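Local coordinates for protein Lys-gingipain W83 (Porphyromonas gingivalis, PDB 3M1H) that cleaves proteins strictly after lysine as a secreted cysteine protease and carries cleaved-adhesin domains that are hemolytic in vitro when isolated, this chain being one (K3), at residues Glu95-Tyr100 with Leu116-Thr121. Sequence-based numbering, arbitrary orientation.
Sequences EHYAVY and LEEVLT
Tyr97 and Glu118 run side by side across the two strands, pointing the same way, and their tips join: Tyr97 OH donates to Glu118 OE2 over 2.7 Å. The hydroxyl meets the carboxylate from above its plane, which stands at 81° to the phenol ring. Below that bond, Glu118 CG lies 3.3 Å from Tyr97 CE2. Tyr97 places CG between the backbone N and the carbonyl carbon (chi1 79°), and Glu118 CG has the same placement, which lets them rise together. Leu116 CD2 lies 3.7 Å from Tyr97 OH, and from just beyond the strand Leu120 CD2 comes within 3.8 Å of Tyr97 CE2.

On the other face, the pairing is diagonal: His96 NE2 donates to Glu117 OE2 at 2.7 Å with a bent N-H...O angle of 142°. The carboxylate oxygen sits in the ring plane and uses its anti lone pair, while Val119 CG2 leans on His96 CB and CD2. A water links Glu117 OE1 to Tyr100 OH.

Between these two faces runs an antiparallel ladder in the beta jelly roll of the K3 adhesin domain, where 116-119 is one of the two edge strands of its five-stranded antiparallel sheet within the chain. Tyr97 and Glu118 form a hydrogen-bonded pair, Tyr97 N to Glu118 O and Glu118 N to Tyr97 O, each 3.0 Å; Leu116 O receives Val99 N, and Glu95 O receives Leu120 N just past the strand end.

Further out, Gly161 O accepts from His96 ND1, fixing the ring's rotation with both nitrogens engaged. Lys144 forms a salt bridge with Glu118 OE2, the oxygen Tyr97 already holds, and would probably stabilise its negative charge. Phe83, Val85 and Ile168 of the other sheet pack against Tyr97, while the carboxylate of Glu95 turns away to His159, Ser54 and the backbone N of Phe166.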
ATOM      1  N   GLU A  95      -3.873  -4.844   9.383  1.00 18.79           N
ATOM      2  CA  GLU A  95      -2.609  -4.420   8.786  1.00 17.45           C
ATOM      3  C   GLU A  95      -2.341  -2.973   9.140  1.00 15.08           C
ATOM      4  O   GLU A  95      -3.249  -2.161   9.194  1.00 15.99           O
ATOM      5  CB  GLU A  95      -2.664  -4.581   7.267  1.00 15.90           C
ATOM      6  CG  GLU A  95      -2.999  -5.969   6.786  1.00 13.18           C
ATOM      7  CD  GLU A  95      -1.904  -6.996   6.951  1.00 15.62           C
ATOM      8  OE1 GLU A  95      -0.787  -6.646   7.363  1.00 20.64           O
ATOM      9  OE2 GLU A  95      -2.197  -8.186   6.689  1.00 22.90           O
ATOM     10  N   HIS A  96      -1.068  -2.674   9.398  1.00 15.76           N
ATOM     11  CA  HIS A  96      -0.592  -1.379   9.821  1.00 13.09           C
ATOM     12  C   HIS A  96       0.154  -0.725   8.658  1.00 14.41           C
ATOM     13  O   HIS A  96       1.058  -1.326   8.089  1.00 13.90           O
ATOM     14  CB  HIS A  96       0.322  -1.586  11.051  1.00 15.75           C
ATOM     15  CG  HIS A  96       0.904  -0.344  11.652  1.00 18.59           C
ATOM     16  ND1 HIS A  96       2.082  -0.382  12.372  1.00 25.91           N
ATOM     17  CD2 HIS A  96       0.494   0.942  11.679  1.00 19.36           C
ATOM     18  CE1 HIS A  96       2.383   0.838  12.782  1.00 25.55           C
ATOM     19  NE2 HIS A  96       1.427   1.659  12.390  1.00 18.96           N
ATOM     20  N   TYR A  97      -0.255   0.483   8.310  1.00 13.75           N
ATOM     21  CA  TYR A  97       0.402   1.214   7.228  1.00 13.73           C
ATOM     22  C   TYR A  97       0.458   2.697   7.509  1.00 14.66           C
ATOM     23  O   TYR A  97      -0.260   3.214   8.387  1.00 15.26           O
ATOM     24  CB  TYR A  97      -0.269   0.941   5.876  1.00 14.64           C
ATOM     25  CG  TYR A  97      -1.536   1.733   5.667  1.00 14.29           C
ATOM     26  CD1 TYR A  97      -1.554   2.854   4.851  1.00 17.15           C
ATOM     27  CD2 TYR A  97      -2.720   1.377   6.315  1.00 15.36           C
ATOM     28  CE1 TYR A  97      -2.691   3.582   4.680  1.00 19.48           C
ATOM     29  CE2 TYR A  97      -3.877   2.091   6.146  1.00 15.38           C
ATOM     30  CZ  TYR A  97      -3.857   3.204   5.322  1.00 20.48           C
ATOM     31  OH  TYR A  97      -4.978   3.969   5.099  1.00 22.78           O
ATOM     32  N   ALA A  98       1.335   3.377   6.780  1.00 13.12           N
ATOM     33  CA  ALA A  98       1.423   4.827   6.830  1.00 14.85           C
ATOM     34  C   ALA A  98       1.713   5.418   5.447  1.00 14.68           C
ATOM     35  O   ALA A  98       2.211   4.712   4.565  1.00 13.70           O
ATOM     36  CB  ALA A  98       2.486   5.285   7.857  1.00 14.23           C
ATOM     37  N   VAL A  99       1.412   6.701   5.298  1.00 13.17           N
ATOM     38  CA  VAL A  99       1.629   7.458   4.084  1.00 11.37           C
ATOM     39  C   VAL A  99       2.527   8.640   4.446  1.00 13.50           C
ATOM     40  O   VAL A  99       2.251   9.325   5.445  1.00 12.85           O
ATOM     41  CB  VAL A  99       0.297   8.002   3.478  1.00 14.09           C
ATOM     42  CG1 VAL A  99       0.568   8.830   2.202  1.00 15.33           C
ATOM     43  CG2 VAL A  99      -0.683   6.845   3.258  1.00 14.79           C
ATOM     44  N   TYR A 100       3.573   8.873   3.665  1.00 12.14           N
ATOM     45  CA  TYR A 100       4.547   9.945   3.933  1.00 13.36           C
ATOM     46  C   TYR A 100       4.759  10.794   2.696  1.00 14.62           C
ATOM     47  O   TYR A 100       4.582  10.291   1.577  1.00 13.13           O
ATOM     48  CB  TYR A 100       5.900   9.334   4.297  1.00 12.42           C
ATOM     49  CG  TYR A 100       5.921   8.423   5.462  1.00 13.05           C
ATOM     50  CD1 TYR A 100       6.309   8.869   6.723  1.00 14.75           C
ATOM     51  CD2 TYR A 100       5.617   7.077   5.316  1.00 14.49           C
ATOM     52  CE1 TYR A 100       6.336   7.982   7.812  1.00 14.02           C
ATOM     53  CE2 TYR A 100       5.660   6.202   6.388  1.00 14.90           C
ATOM     54  CZ  TYR A 100       6.019   6.656   7.630  1.00 16.91           C
ATOM     55  OH  TYR A 100       6.067   5.746   8.655  1.00 19.04           O
ATOM     56  N   LEU A 116      -0.567  10.164   7.462  1.00 13.29           N
ATOM     57  CA  LEU A 116      -1.625   9.246   7.820  1.00 15.04           C
ATOM     58  C   LEU A 116      -0.957   7.962   8.284  1.00 17.10           C
ATOM     59  O   LEU A 116      -0.021   7.460   7.647  1.00 17.16           O
ATOM     60  CB  LEU A 116      -2.568   8.981   6.637  1.00 17.86           C
ATOM     61  CG  LEU A 116      -3.612   7.879   6.822  1.00 19.55           C
ATOM     62  CD1 LEU A 116      -4.603   8.269   7.898  1.00 22.64           C
ATOM     63  CD2 LEU A 116      -4.402   7.561   5.541  1.00 20.57           C
ATOM     64  N   GLU A 117      -1.417   7.438   9.420  1.00 15.28           N
ATOM     65  CA  GLU A 117      -0.945   6.170   9.915  1.00 13.64           C
ATOM     66  C   GLU A 117      -2.118   5.490  10.583  1.00 16.69           C
ATOM     67  O   GLU A 117      -2.806   6.073  11.436  1.00 19.08           O
ATOM     68  CB  GLU A 117       0.219   6.343  10.903  1.00 16.10           C
ATOM     69  CG  GLU A 117       0.676   5.027  11.530  1.00 18.72           C
ATOM     70  CD  GLU A 117       2.012   5.140  12.275  1.00 26.23           C
ATOM     71  OE1 GLU A 117       2.619   6.234  12.253  1.00 31.30           O
ATOM     72  OE2 GLU A 117       2.448   4.123  12.879  1.00 27.17           O
ATOM     73  N   GLU A 118      -2.378   4.262  10.182  1.00 13.92           N
ATOM     74  CA  GLU A 118      -3.490   3.543  10.773  1.00 17.77           C
ATOM     75  C   GLU A 118      -3.351   2.026  10.707  1.00 16.17           C
ATOM     76  O   GLU A 118      -2.497   1.440  10.010  1.00 15.93           O
ATOM     77  CB  GLU A 118      -4.838   4.019  10.212  1.00 25.08           C
ATOM     78  CG  GLU A 118      -5.059   3.727   8.802  1.00 26.18           C
ATOM     79  CD  GLU A 118      -6.403   4.249   8.216  1.00 34.42           C
ATOM     80  OE1 GLU A 118      -7.108   5.122   8.784  1.00 34.49           O
ATOM     81  OE2 GLU A 118      -6.730   3.761   7.132  1.00 28.11           O
ATOM     82  N   VAL A 119      -4.176   1.386  11.536  1.00 15.38           N
ATOM     83  CA  VAL A 119      -4.356  -0.039  11.522  1.00 11.71           C
ATOM     84  C   VAL A 119      -5.765  -0.293  11.072  1.00 17.90           C
ATOM     85  O   VAL A 119      -6.716   0.214  11.681  1.00 19.01           O
ATOM     86  CB  VAL A 119      -4.051  -0.737  12.917  1.00 14.87           C
ATOM     87  CG1 VAL A 119      -4.395  -2.226  12.865  1.00 16.35           C
ATOM     88  CG2 VAL A 119      -2.580  -0.515  13.285  1.00 16.41           C
ATOM     89  N   LEU A 120      -5.918  -1.039   9.983  1.00 17.04           N
ATOM     90  CA  LEU A 120      -7.245  -1.266   9.395  1.00 20.04           C
ATOM     91  C   LEU A 120      -8.159  -1.888  10.415  1.00 20.47           C
ATOM     92  O   LEU A 120      -7.705  -2.742  11.185  1.00 20.70           O
ATOM     93  CB  LEU A 120      -7.169  -2.175   8.170  1.00 20.15           C
ATOM     94  CG  LEU A 120      -6.362  -1.635   6.988  1.00 20.35           C
ATOM     95  CD1 LEU A 120      -6.435  -2.636   5.840  1.00 24.47           C
ATOM     96  CD2 LEU A 120      -6.823  -0.265   6.551  1.00 22.08           C
ATOM     97  N   THR A 121      -9.420  -1.440  10.423  1.00 20.68           N
ATOM     98  CA  THR A 121     -10.409  -1.910  11.404  1.00 25.14           C
ATOM     99  C   THR A 121     -10.829  -3.362  11.162  1.00 24.02           C
ATOM    100  O   THR A 121     -11.158  -3.757  10.033  1.00 24.81           O
ATOM    101  CB  THR A 121     -11.674  -1.028  11.406  1.00 24.71           C
ATOM    102  OG1 THR A 121     -11.317   0.362  11.342  1.00 25.53           O
ATOM    103  CG2 THR A 121     -12.506  -1.282  12.666  1.00 25.40           C
TER
HETATM  104  O   HOH W   1       5.492   6.512  11.108  1.00 28.00           O